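Long-range contacts in YHR177W (Saccharomyces cerevisiae, PDB 4M8B), which binds DNA through its WOPR domain, the part of the protein present here, and probably acts as a transcription factor: residues C[13-19]-C[78-82]; C[7-13]-C[50-54]; C[83-89]-C[113-119]. All coordinates share one frame. Residue numbers count along the deposited sequence, not the author numbering.

Contact 1 of 3, residues C[13-19]-C[78-82]. With nucleotides of chain A.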
# COMPACT_ATOMS: atom_id res chain seq x y z
N ILE C 13 5.19 0.61 5.45
CA ILE C 13 4.15 0.36 6.44
C ILE C 13 4.29 -1.05 7.02
O ILE C 13 4.28 -2.03 6.28
CB ILE C 13 2.75 0.52 5.83
CG1 ILE C 13 2.62 1.87 5.12
CG2 ILE C 13 1.68 0.34 6.89
CD1 ILE C 13 3.11 3.05 5.94
N ASP C 14 4.41 -1.14 8.34
CA ASP C 14 4.54 -2.44 9.00
C ASP C 14 3.32 -2.79 9.85
O ASP C 14 2.81 -3.90 9.78
CB ASP C 14 5.82 -2.50 9.84
CG ASP C 14 6.09 -3.88 10.38
OD1 ASP C 14 6.69 -4.70 9.65
OD2 ASP C 14 5.71 -4.17 11.54
N ASP C 15 2.87 -1.83 10.66
CA ASP C 15 1.74 -2.06 11.56
C ASP C 15 0.75 -0.90 11.57
O ASP C 15 0.88 0.04 10.79
CB ASP C 15 2.23 -2.35 12.98
CG ASP C 15 2.87 -1.13 13.63
OD1 ASP C 15 3.45 -0.30 12.91
OD2 ASP C 15 2.79 -1.01 14.87
N GLU C 16 -0.23 -0.97 12.46
CA GLU C 16 -1.30 0.03 12.51
C GLU C 16 -0.81 1.40 12.95
O GLU C 16 -1.44 2.42 12.64
CB GLU C 16 -2.45 -0.45 13.41
CG GLU C 16 -3.08 -1.77 12.97
CD GLU C 16 -4.29 -2.15 13.80
OE1 GLU C 16 -4.95 -1.25 14.36
OE2 GLU C 16 -4.59 -3.36 13.89
N GLN C 17 0.30 1.44 13.68
CA GLN C 17 0.85 2.71 14.11
C GLN C 17 1.41 3.48 12.92
O GLN C 17 1.27 4.70 12.83
CB GLN C 17 1.94 2.51 15.18
CG GLN C 17 2.47 3.81 15.77
CD GLN C 17 1.37 4.70 16.32
OE1 GLN C 17 0.27 4.24 16.63
NE2 GLN C 17 1.67 5.99 16.45
N ASP C 18 2.02 2.76 11.99
CA ASP C 18 2.49 3.35 10.75
C ASP C 18 1.32 3.88 9.91
O ASP C 18 1.37 4.99 9.39
CB ASP C 18 3.32 2.34 9.94
CG ASP C 18 4.68 2.08 10.56
OD1 ASP C 18 5.25 3.01 11.16
OD2 ASP C 18 5.19 0.94 10.43
N LEU C 19 0.26 3.08 9.80
CA LEU C 19 -0.94 3.48 9.08
C LEU C 19 -1.57 4.74 9.67
O LEU C 19 -1.97 5.64 8.94
CB LEU C 19 -1.98 2.36 9.11
CG LEU C 19 -1.87 1.22 8.11
CD1 LEU C 19 -2.90 0.15 8.42
CD2 LEU C 19 -2.06 1.74 6.70
N GLY C 78 -1.97 -9.96 8.24
CA GLY C 78 -2.60 -9.15 9.26
C GLY C 78 -3.90 -8.57 8.73
O GLY C 78 -4.84 -9.31 8.42
N LYS C 79 -3.95 -7.25 8.61
CA LYS C 79 -5.12 -6.59 8.05
C LYS C 79 -4.80 -6.04 6.67
O LYS C 79 -5.61 -5.35 6.06
CB LYS C 79 -5.59 -5.47 8.98
CG LYS C 79 -5.89 -5.93 10.40
CD LYS C 79 -6.38 -4.79 11.28
CE LYS C 79 -6.70 -5.28 12.68
NZ LYS C 79 -7.22 -4.19 13.55
N PHE C 80 -3.60 -6.37 6.18
CA PHE C 80 -3.17 -5.93 4.85
C PHE C 80 -3.41 -7.00 3.80
O PHE C 80 -3.43 -8.19 4.11
CB PHE C 80 -1.68 -5.59 4.86
CG PHE C 80 -1.31 -4.41 5.70
CD1 PHE C 80 -1.56 -3.12 5.26
CD2 PHE C 80 -0.69 -4.59 6.93
CE1 PHE C 80 -1.22 -2.03 6.04
CE2 PHE C 80 -0.35 -3.50 7.71
CZ PHE C 80 -0.61 -2.22 7.27
N LEU C 81 -3.59 -6.56 2.56
CA LEU C 81 -3.53 -7.47 1.42
C LEU C 81 -2.16 -7.31 0.77
O LEU C 81 -1.65 -6.19 0.66
CB LEU C 81 -4.65 -7.17 0.42
CG LEU C 81 -6.04 -7.62 0.87
CD1 LEU C 81 -7.10 -7.30 -0.18
CD2 LEU C 81 -6.04 -9.10 1.19
N VAL C 82 -1.56 -8.42 0.36
CA VAL C 82 -0.24 -8.38 -0.26
C VAL C 82 -0.25 -9.01 -1.65
O VAL C 82 -0.92 -10.01 -1.88
CB VAL C 82 0.81 -9.08 0.62
CG1 VAL C 82 2.16 -9.12 -0.09
CG2 VAL C 82 0.94 -8.38 1.95
P DG A 11 -10.43 -4.15 0.01
OP1 DG A 11 -11.72 -3.82 0.67
OP2 DG A 11 -9.34 -3.16 0.06
O5' DG A 11 -9.90 -5.52 0.62
C5' DG A 11 -10.73 -6.37 1.43
C4' DG A 11 -11.70 -7.19 0.60
O4' DG A 11 -11.05 -7.73 -0.56
C3' DG A 11 -12.25 -8.43 1.29
O3' DG A 11 -13.39 -8.09 2.07
C2' DG A 11 -12.58 -9.38 0.14
C1' DG A 11 -11.75 -8.87 -1.03
N9 DG A 11 -10.78 -9.82 -1.59
C8 DG A 11 -9.42 -9.67 -1.65
N7 DG A 11 -8.81 -10.67 -2.23
C5 DG A 11 -9.84 -11.53 -2.60
C6 DG A 11 -9.79 -12.78 -3.26
O6 DG A 11 -8.80 -13.40 -3.68
N1 DG A 11 -11.07 -13.32 -3.43
C2 DG A 11 -12.23 -12.72 -3.01
N2 DG A 11 -13.37 -13.39 -3.26
N3 DG A 11 -12.29 -11.55 -2.38
C4 DG A 11 -11.06 -11.02 -2.21
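Residues 13-19 run from a loop into the first turn of helix 16-28, while residues 78-82 leave a turn and enter strand 80-88. The backbones stay well apart: the nearest CA pairs are Asp15 with Gly78 at 8.6 Å and Glu16 with Lys79 at 8.8 Å, so side chains must bridge the gap. The helix start is fixed locally. Asp15 occupies the N-cap and its OD1 accepts a weak hydrogen bond from Asp18 N at 3.5 Å, while Asp14 N donates to Asp18 OD2 at 3.1 Å; Asp15 and Asp18 also form salt bridges to Arg158.

Phe80 contributes the largest buried area, 94 Å². Its CZ lies 3.5 Å from Ile13 CG2 and likewise 3.5 Å from Leu19 CD1, so Ile13, two residues ahead of the N-cap, and Leu19, in the first helical turn, close on the same ring tip. Beside this apolar patch, Lys79 extends its chain with chi2 to chi4 all t, and its NZ meets Glu16 OE2 at 2.8 Å in a salt bridge; NZ also donates to Leu178 O. Leu81 takes no part in the helix contact: its CD1 packs 3.4 Å from O5' of DG11 of chain A. The result exemplifies helix-on-sheet packing: the Phe80 ring of the strand packs against the N-terminal turn of the helix, which Asp15 N-caps, within a WOPR domain whose strand 80-88 also touches bound DNA.

Contact 2 of 3, residues C[7-13]-C[50-54]; sequences PTCYGYI and GNIFV
Ile52 overlaps Cys9 and Ile13, its CB 3.8 Å from Cys9 SG and its CD1 3.5 Å from Ile13 CD1. An m,t rotamer carries that CD1 toward Ile13, whose own m,m conformation brings its CD1 back to meet it; Cys9 takes chi1 p. Gly11, at phi/psi 152/-156, a conformation that would jam a CB against the preceding carbonyl, lets the chain pass with its O 3.9 Å from Ile52 CD1.

The backbones run antiparallel. Cys9 and Ile52 form a hydrogen-bonded pair with CA atoms 5.4 Å apart, and Tyr10 and Asn51 a non-hydrogen-bonded pair at 5.2 Å. Ile52 N donates to Cys9 O at 3.1 Å. Ile52 O receives Thr8 N at 2.7 Å and, weakly, Cys9 N at 3.4 Å. Thr8, at phi/psi -80/-31, thus joins Cys9 opposite one residue, a classic beta bulge. At the other end Gly11 N donates to Gly50 O at 2.9 Å, and Tyr10 CA makes a CA-H...O contact with the same Gly50 O at 3.2 Å. Gly50 has phi/psi 94/-16, conformational space that suits glycine.

Beyond the bulge, Pro7 CB sits over one face of the Phe53 ring, 4.2 Å from CE2. Thr8 (chi1 m) accepts a weak bond on OG1 from Val54 N at 3.4 Å, and the same OG1 bonds to Arg32 O. Tyr10 and Asn51, both chi1 m, occupy the sheet face away from Cys9 and Ile52. Cys9 and Val54 both pack on Val22 of helix 16-28. Strand 51-56 pairs on with strand 137-147, so this is a short, bulged edge strand closing one margin of the antiparallel WOPR sheet.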
# COMPACT_ATOMS: atom_id res chain seq x y z
N PRO C 7 3.87 10.41 -4.99
CA PRO C 7 3.38 9.71 -3.83
C PRO C 7 2.97 10.56 -2.70
O PRO C 7 3.31 11.65 -2.65
CB PRO C 7 4.57 8.91 -3.42
CG PRO C 7 5.68 9.72 -3.81
CD PRO C 7 5.32 9.93 -5.16
N THR C 8 2.15 10.03 -1.83
CA THR C 8 1.59 10.77 -0.75
C THR C 8 2.54 10.90 0.38
O THR C 8 2.51 11.78 1.12
CB THR C 8 0.34 10.07 -0.28
OG1 THR C 8 -0.61 10.25 -1.28
CG2 THR C 8 -0.24 10.66 0.89
N CYS C 9 3.35 9.94 0.53
CA CYS C 9 4.52 10.01 1.40
C CYS C 9 5.50 8.89 1.06
O CYS C 9 5.23 8.06 0.19
CB CYS C 9 4.11 9.94 2.87
SG CYS C 9 3.12 8.51 3.30
N TYR C 10 6.64 8.89 1.73
CA TYR C 10 7.68 7.90 1.47
C TYR C 10 7.97 7.08 2.72
O TYR C 10 8.06 7.63 3.82
CB TYR C 10 8.96 8.59 1.00
CG TYR C 10 8.79 9.40 -0.26
CD1 TYR C 10 8.22 10.66 -0.22
CD2 TYR C 10 9.19 8.90 -1.49
CE1 TYR C 10 8.05 11.41 -1.38
CE2 TYR C 10 9.03 9.63 -2.65
CZ TYR C 10 8.46 10.89 -2.59
OH TYR C 10 8.29 11.62 -3.74
N GLY C 11 8.11 5.77 2.54
CA GLY C 11 8.46 4.90 3.64
C GLY C 11 7.96 3.48 3.49
O GLY C 11 7.71 3.01 2.38
N TYR C 12 7.82 2.79 4.63
CA TYR C 12 7.35 1.42 4.66
C TYR C 12 6.33 1.21 5.78
O TYR C 12 6.58 1.58 6.92
CB TYR C 12 8.52 0.45 4.84
CG TYR C 12 8.09 -0.98 5.04
CD1 TYR C 12 7.68 -1.75 3.96
CD2 TYR C 12 8.10 -1.56 6.30
CE1 TYR C 12 7.29 -3.07 4.13
CE2 TYR C 12 7.70 -2.87 6.48
CZ TYR C 12 7.30 -3.62 5.40
OH TYR C 12 6.90 -4.93 5.57
N ILE C 13 5.19 0.61 5.45
CA ILE C 13 4.15 0.36 6.44
C ILE C 13 4.29 -1.05 7.02
O ILE C 13 4.28 -2.03 6.28
CB ILE C 13 2.75 0.52 5.83
CG1 ILE C 13 2.62 1.87 5.12
CG2 ILE C 13 1.68 0.34 6.89
CD1 ILE C 13 3.11 3.05 5.94
N GLY C 50 9.12 2.32 -1.68
CA GLY C 50 9.03 3.43 -0.75
C GLY C 50 7.84 4.33 -1.03
O GLY C 50 7.45 5.14 -0.19
N ASN C 51 7.27 4.20 -2.23
CA ASN C 51 6.10 4.99 -2.60
C ASN C 51 4.85 4.56 -1.84
O ASN C 51 4.50 3.38 -1.80
CB ASN C 51 5.85 4.91 -4.11
CG ASN C 51 6.75 5.84 -4.89
OD1 ASN C 51 7.72 6.39 -4.36
ND2 ASN C 51 6.44 6.02 -6.17
N ILE C 52 4.17 5.53 -1.23
CA ILE C 52 2.91 5.27 -0.56
C ILE C 52 1.84 6.19 -1.13
O ILE C 52 2.08 7.38 -1.33
CB ILE C 52 3.02 5.50 0.95
CG1 ILE C 52 4.00 4.50 1.56
CG2 ILE C 52 1.66 5.38 1.61
CD1 ILE C 52 4.25 4.72 3.04
N PHE C 53 0.67 5.64 -1.41
CA PHE C 53 -0.43 6.43 -1.95
C PHE C 53 -1.67 6.29 -1.09
O PHE C 53 -1.99 5.20 -0.61
CB PHE C 53 -0.77 5.98 -3.37
CG PHE C 53 0.36 6.12 -4.35
CD1 PHE C 53 1.27 5.09 -4.53
CD2 PHE C 53 0.51 7.28 -5.08
CE1 PHE C 53 2.31 5.22 -5.43
CE2 PHE C 53 1.56 7.42 -5.99
CZ PHE C 53 2.46 6.38 -6.16
N VAL C 54 -2.36 7.41 -0.89
CA VAL C 54 -3.64 7.40 -0.21
C VAL C 54 -4.63 8.19 -1.04
O VAL C 54 -4.31 9.27 -1.55
CB VAL C 54 -3.55 8.03 1.19
CG1 VAL C 54 -4.93 8.14 1.82
CG2 VAL C 54 -2.62 7.21 2.07

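Contact 3 of 3, residues C[83-89]-C[113-119]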
# COMPACT_ATOMS: atom_id res chain seq x y z
N TYR C 83 0.49 -8.41 -2.57
CA TYR C 83 0.57 -8.92 -3.93
C TYR C 83 2.03 -8.96 -4.40
O TYR C 83 2.85 -8.16 -3.96
CB TYR C 83 -0.25 -8.04 -4.88
CG TYR C 83 -1.67 -7.79 -4.44
CD1 TYR C 83 -1.96 -6.84 -3.47
CD2 TYR C 83 -2.73 -8.47 -5.01
CE1 TYR C 83 -3.27 -6.59 -3.08
CE2 TYR C 83 -4.04 -8.23 -4.63
CZ TYR C 83 -4.30 -7.29 -3.66
OH TYR C 83 -5.60 -7.05 -3.27
N ARG C 84 2.34 -9.88 -5.31
CA ARG C 84 3.69 -10.02 -5.82
C ARG C 84 3.75 -9.82 -7.32
O ARG C 84 2.94 -10.38 -8.06
CB ARG C 84 4.26 -11.39 -5.44
CG ARG C 84 4.22 -11.66 -3.94
CD ARG C 84 5.49 -12.35 -3.48
NE ARG C 84 5.50 -13.76 -3.82
CZ ARG C 84 6.60 -14.48 -4.00
NH1 ARG C 84 7.79 -13.90 -3.88
NH2 ARG C 84 6.51 -15.76 -4.31
N GLU C 85 4.71 -9.03 -7.79
CA GLU C 85 4.88 -8.80 -9.22
C GLU C 85 5.60 -9.99 -9.86
O GLU C 85 6.55 -10.53 -9.30
CB GLU C 85 5.66 -7.52 -9.49
CG GLU C 85 5.68 -7.14 -10.97
CD GLU C 85 6.88 -6.30 -11.35
OE1 GLU C 85 7.77 -6.10 -10.50
OE2 GLU C 85 6.94 -5.84 -12.51
N TYR C 86 5.14 -10.38 -11.05
CA TYR C 86 5.75 -11.48 -11.78
C TYR C 86 5.88 -11.17 -13.27
O TYR C 86 5.03 -10.51 -13.86
CB TYR C 86 4.96 -12.77 -11.58
CG TYR C 86 3.57 -12.76 -12.19
CD1 TYR C 86 3.37 -13.09 -13.52
CD2 TYR C 86 2.46 -12.44 -11.42
CE1 TYR C 86 2.11 -13.08 -14.08
CE2 TYR C 86 1.19 -12.43 -11.97
CZ TYR C 86 1.02 -12.76 -13.30
OH TYR C 86 -0.24 -12.75 -13.85
N ASN C 87 6.97 -11.67 -13.88
CA ASN C 87 7.18 -11.55 -15.31
C ASN C 87 7.49 -12.91 -15.93
O ASN C 87 7.53 -13.92 -15.23
CB ASN C 87 8.31 -10.57 -15.62
CG ASN C 87 7.95 -9.14 -15.29
OD1 ASN C 87 6.78 -8.78 -15.24
ND2 ASN C 87 8.97 -8.31 -15.05
N ARG C 88 7.71 -12.93 -17.24
CA ARG C 88 8.10 -14.15 -17.94
C ARG C 88 9.57 -14.11 -18.33
O ARG C 88 10.16 -13.04 -18.45
CB ARG C 88 7.21 -14.38 -19.16
CG ARG C 88 6.89 -13.11 -19.94
CD ARG C 88 5.87 -13.38 -21.03
NE ARG C 88 6.34 -14.40 -21.96
CZ ARG C 88 5.60 -14.89 -22.96
NH1 ARG C 88 4.36 -14.47 -23.14
NH2 ARG C 88 6.12 -15.82 -23.76
N LEU C 89 10.16 -15.29 -18.53
CA LEU C 89 11.60 -15.40 -18.76
C LEU C 89 12.03 -14.94 -20.16
O LEU C 89 11.23 -14.41 -20.92
CB LEU C 89 12.07 -16.84 -18.51
CG LEU C 89 12.10 -17.33 -17.06
CD1 LEU C 89 12.99 -16.44 -16.20
CD2 LEU C 89 10.69 -17.42 -16.47
N TYR C 113 6.99 -18.33 -15.51
CA TYR C 113 7.08 -16.98 -14.96
C TYR C 113 7.99 -16.92 -13.74
O TYR C 113 8.46 -17.95 -13.24
CB TYR C 113 5.69 -16.46 -14.60
CG TYR C 113 4.74 -16.36 -15.77
CD1 TYR C 113 4.85 -15.33 -16.69
CD2 TYR C 113 3.72 -17.29 -15.95
CE1 TYR C 113 3.98 -15.23 -17.76
CE2 TYR C 113 2.85 -17.20 -17.02
CZ TYR C 113 2.99 -16.17 -17.92
OH TYR C 113 2.12 -16.07 -18.99
N PHE C 114 8.26 -15.71 -13.26
CA PHE C 114 9.09 -15.53 -12.07
C PHE C 114 8.69 -14.29 -11.28
O PHE C 114 8.16 -13.33 -11.84
CB PHE C 114 10.57 -15.44 -12.46
CG PHE C 114 10.96 -14.15 -13.13
CD1 PHE C 114 10.56 -13.87 -14.42
CD2 PHE C 114 11.73 -13.21 -12.46
CE1 PHE C 114 10.92 -12.69 -15.04
CE2 PHE C 114 12.09 -12.02 -13.07
CZ PHE C 114 11.68 -11.76 -14.36
N TYR C 115 8.96 -14.31 -9.98
CA TYR C 115 8.68 -13.17 -9.12
C TYR C 115 9.85 -12.19 -9.12
O TYR C 115 11.00 -12.59 -8.94
CB TYR C 115 8.33 -13.63 -7.71
CG TYR C 115 7.02 -14.40 -7.64
CD1 TYR C 115 5.81 -13.76 -7.89
CD2 TYR C 115 7.00 -15.74 -7.32
CE1 TYR C 115 4.62 -14.46 -7.84
CE2 TYR C 115 5.80 -16.44 -7.26
CZ TYR C 115 4.62 -15.79 -7.52
OH TYR C 115 3.43 -16.47 -7.46
N THR C 116 9.55 -10.92 -9.33
CA THR C 116 10.58 -9.89 -9.49
C THR C 116 11.18 -9.44 -8.15
O THR C 116 12.34 -9.05 -8.09
CB THR C 116 10.03 -8.67 -10.24
OG1 THR C 116 9.03 -8.03 -9.44
CG2 THR C 116 9.42 -9.09 -11.57
N GLY C 117 10.37 -9.49 -7.10
CA GLY C 117 10.81 -9.03 -5.80
C GLY C 117 10.05 -7.80 -5.36
O GLY C 117 9.99 -7.48 -4.17
N LEU C 118 9.46 -7.10 -6.33
CA LEU C 118 8.61 -5.95 -6.03
C LEU C 118 7.33 -6.43 -5.35
O LEU C 118 6.79 -7.48 -5.70
CB LEU C 118 8.27 -5.18 -7.30
CG LEU C 118 7.40 -3.94 -7.11
CD1 LEU C 118 8.18 -2.85 -6.38
CD2 LEU C 118 6.86 -3.42 -8.44
N LEU C 119 6.87 -5.66 -4.37
CA LEU C 119 5.69 -6.04 -3.60
C LEU C 119 4.75 -4.86 -3.39
O LEU C 119 5.17 -3.70 -3.39
CB LEU C 119 6.12 -6.60 -2.24
CG LEU C 119 6.87 -7.94 -2.24
CD1 LEU C 119 7.64 -8.12 -0.95
CD2 LEU C 119 5.90 -9.08 -2.44
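A beta bulge in a strongly twisted antiparallel pair governs this contact. The axes of strand segments 83-88 and 113-116 approach to 4.4 Å, with N-to-C directions at 139°, and the register slips by two between the Arg84-Leu119 and Tyr86-Tyr115 pairs. Asn87 and Phe114 form the regular hydrogen-bonded pair, Asn87 N to Phe114 O at 2.9 Å and Phe114 N to Asn87 O at 2.8 Å. Past it, Thr116 N still reaches Glu85 O at 3.0 Å, after which the chain turns a corner at Gly117 and the hydrogen bond from Glu85 N to Leu118 O is weak, at 3.3 Å.

Side chains make use of both faces. On the one bearing Arg84, Tyr86, Tyr113 and Tyr115, the p rotamer of Tyr86 directs its ring edge at the face of Tyr113 (chi1 m), a T-shaped pair with centroids 5.6 Å apart and planes at 71°. Arg84 leaves the backbone with chi1 m, passes through an off-rotamer chi2 of -139°, and lays its guanidinium flat on Tyr115: CZ is 3.7 Å from the ring centroid, a cation-pi stack. Phe106 meets the Tyr115 ring too, continuing the aromatic cluster toward strand 105-106. On the other face, Phe114 adopts chi1 p and so places its ring beneath Asn87 N and near Leu89, whose CD1 is 4.0 Å from Phe114 CD1.

At the corner, Thr116 (chi1 p) closes an ST turn, its OG1 accepting from Leu118 N at 3.3 Å, while the same OG1 donates to Glu85 OE1 at just 2.5 Å.

In the fold
All three contacts belong to one antiparallel sheet and the helix that packs against it. Along the chain, contacts 1 and 2 interlock, their segments alternating, and they share Ile13, which touches Phe80 in one and Ile52 in the other; their centres are 12 Å apart. Contact 3 follows in series. Its first segment continues strand 80-88 directly from that of contact 1, yet its centre lies 22 Å from that of contact 1 and 21 Å from that of contact 2, about 17 Å from the chain centre. One strand thus runs from the helix-covered core to an outlying twisted antiparallel pair, passing the bound DNA on the way, where Leu81 and Tyr83 pack on sugars.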